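PDB 4V1T: LYND from Lyngbya aestuarii, which is probably an ATP-dependent YcaO-family cyclodehydratase that forms azoline heterocycles in precursor peptides, and binds ADP, magnesium and zinc. Local coordinates for residues P604-V609 against T631-R636. Numbering follows the deposited sequence.
Sequences PAFAGV and TIAILR. With ADP (adenosine-5'-diphosphate), chain L.
R636 NH2 donates a nearly straight hydrogen bond of 2.7 Å to ADP O3A, the oxygen bridging the two phosphates, with an N-H...O angle of 172°. NH1 makes a more bent bond to O1A on the alpha phosphate, so the guanidinium meets the diphosphate with its edge and is held by two bonds against turning. A bend at chi3 carries the group to the phosphates, while the R636 backbone O accepts a hydrogen bond from K409 NZ. Within the preceding turn, helix 630-649 packs on strand 605-612 mainly through apolar side chains. CG1 of I634 sits over the centre of the F606 ring, 3.6 Å from the centroid and 10° off the ring normal, a CH-pi contact. A633 CB comes instead to the ring's edge, 3.6 Å from F606 CD2, and also lies 3.7 Å from P604 O. With CG of F606 anti to the carbonyl carbon (chi1 -60°), the ring reaches both helix residues, and the ring of Y689 meets it at a steep tilt. Replacing F606 by alanine would probably leave I634 CG1 without the ring beneath it and open a gap beside A633 CB, weakening the hold of the strand on the helix. The strand is central in a three-stranded antiparallel sheet, and the helix packed on it delivers an arginine to the diphosphate in the nucleotide site of the YcaO domain.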
# COMPACT_ATOMS: atom_id res chain seq x y z
N PRO B 604 34.85 -6.34 -9.48
CA PRO B 604 34.97 -5.37 -8.39
C PRO B 604 34.18 -5.75 -7.14
O PRO B 604 33.01 -6.11 -7.21
CB PRO B 604 34.44 -4.07 -9.00
CG PRO B 604 33.84 -4.41 -10.31
CD PRO B 604 34.36 -5.74 -10.73
N ALA B 605 34.86 -5.68 -6.01
CA ALA B 605 34.28 -6.00 -4.73
C ALA B 605 34.76 -4.96 -3.74
O ALA B 605 35.93 -4.55 -3.78
CB ALA B 605 34.70 -7.40 -4.29
N PHE B 606 33.88 -4.53 -2.86
CA PHE B 606 34.20 -3.45 -1.95
C PHE B 606 33.72 -3.69 -0.53
O PHE B 606 32.79 -4.47 -0.29
CB PHE B 606 33.60 -2.15 -2.48
CG PHE B 606 34.12 -1.77 -3.83
CD1 PHE B 606 35.26 -0.98 -3.95
CD2 PHE B 606 33.47 -2.19 -4.97
CE1 PHE B 606 35.73 -0.62 -5.20
CE2 PHE B 606 33.94 -1.83 -6.22
CZ PHE B 606 35.07 -1.05 -6.34
N ALA B 607 34.36 -3.01 0.41
CA ALA B 607 33.91 -2.96 1.79
C ALA B 607 33.63 -1.51 2.17
O ALA B 607 34.50 -0.65 2.08
CB ALA B 607 34.94 -3.54 2.72
N GLY B 608 32.39 -1.23 2.57
CA GLY B 608 32.05 0.04 3.18
C GLY B 608 32.38 -0.03 4.66
O GLY B 608 32.10 -1.03 5.30
N VAL B 609 32.97 1.03 5.19
CA VAL B 609 33.36 1.04 6.60
C VAL B 609 32.97 2.39 7.19
O VAL B 609 33.09 3.42 6.55
CB VAL B 609 34.87 0.79 6.78
CG1 VAL B 609 35.26 0.79 8.25
CG2 VAL B 609 35.27 -0.53 6.13
N THR B 631 30.20 0.57 -9.86
CA THR B 631 29.26 1.53 -9.33
C THR B 631 28.22 0.82 -8.47
O THR B 631 27.91 1.27 -7.36
CB THR B 631 28.57 2.33 -10.45
OG1 THR B 631 29.55 3.09 -11.18
CG2 THR B 631 27.55 3.27 -9.90
N ILE B 632 27.69 -0.28 -8.98
CA ILE B 632 26.67 -1.04 -8.27
C ILE B 632 27.29 -1.76 -7.07
O ILE B 632 26.66 -1.88 -6.03
CB ILE B 632 25.98 -2.09 -9.18
CG1 ILE B 632 25.47 -1.45 -10.50
CG2 ILE B 632 24.84 -2.79 -8.44
CD1 ILE B 632 24.58 -0.23 -10.32
N ALA B 633 28.52 -2.23 -7.23
CA ALA B 633 29.20 -2.94 -6.16
C ALA B 633 29.37 -2.03 -4.95
O ALA B 633 29.10 -2.43 -3.82
CB ALA B 633 30.55 -3.45 -6.65
N ILE B 634 29.83 -0.80 -5.19
CA ILE B 634 29.98 0.17 -4.11
C ILE B 634 28.62 0.49 -3.53
O ILE B 634 28.47 0.66 -2.33
CB ILE B 634 30.66 1.47 -4.62
CG1 ILE B 634 32.09 1.17 -5.11
CG2 ILE B 634 30.70 2.52 -3.51
CD1 ILE B 634 32.70 2.30 -5.92
N LEU B 635 27.62 0.58 -4.40
CA LEU B 635 26.26 0.88 -3.99
C LEU B 635 25.73 -0.20 -3.04
O LEU B 635 25.09 0.11 -2.04
CB LEU B 635 25.35 0.99 -5.22
CG LEU B 635 24.01 1.70 -5.08
CD1 LEU B 635 24.19 3.10 -4.51
CD2 LEU B 635 23.33 1.76 -6.44
N ARG B 636 26.01 -1.46 -3.36
CA ARG B 636 25.60 -2.57 -2.52
C ARG B 636 26.27 -2.47 -1.16
O ARG B 636 25.62 -2.58 -0.13
CB ARG B 636 25.94 -3.90 -3.16
CG ARG B 636 25.05 -4.27 -4.34
CD ARG B 636 25.30 -5.71 -4.77
NE ARG B 636 25.06 -6.64 -3.68
CZ ARG B 636 23.86 -7.02 -3.24
NH1 ARG B 636 22.75 -6.55 -3.82
NH2 ARG B 636 23.76 -7.87 -2.23
PB ADP L . 22.11 -9.25 0.22
O1B ADP L . 22.53 -10.64 -0.21
O2B ADP L . 23.26 -8.34 0.52
O3B ADP L . 21.04 -9.27 1.27
PA ADP L . 20.19 -7.66 -1.28
O1A ADP L . 20.46 -6.70 -2.41
O2A ADP L . 19.79 -7.11 0.08
O3A ADP L . 21.46 -8.66 -1.14
O5' ADP L . 19.06 -8.67 -1.76
C5' ADP L . 18.42 -9.55 -0.85
C4' ADP L . 17.78 -10.67 -1.66
O4' ADP L . 16.69 -10.17 -2.42
C3' ADP L . 18.75 -11.27 -2.66
O3' ADP L . 18.51 -12.66 -2.74
C2' ADP L . 18.41 -10.63 -3.99
O2' ADP L . 18.61 -11.52 -5.09
C1' ADP L . 16.94 -10.30 -3.82
N9 ADP L . 16.59 -9.06 -4.54
C8 ADP L . 17.04 -7.81 -4.28
N7 ADP L . 16.49 -6.92 -5.13
C5 ADP L . 15.67 -7.59 -5.95
C6 ADP L . 14.79 -7.25 -7.08
N6 ADP L . 14.69 -5.96 -7.49
N1 ADP L . 14.10 -8.25 -7.68
C2 ADP L . 14.20 -9.53 -7.28
N3 ADP L . 14.99 -9.91 -6.25
C4 ADP L . 15.74 -9.01 -5.56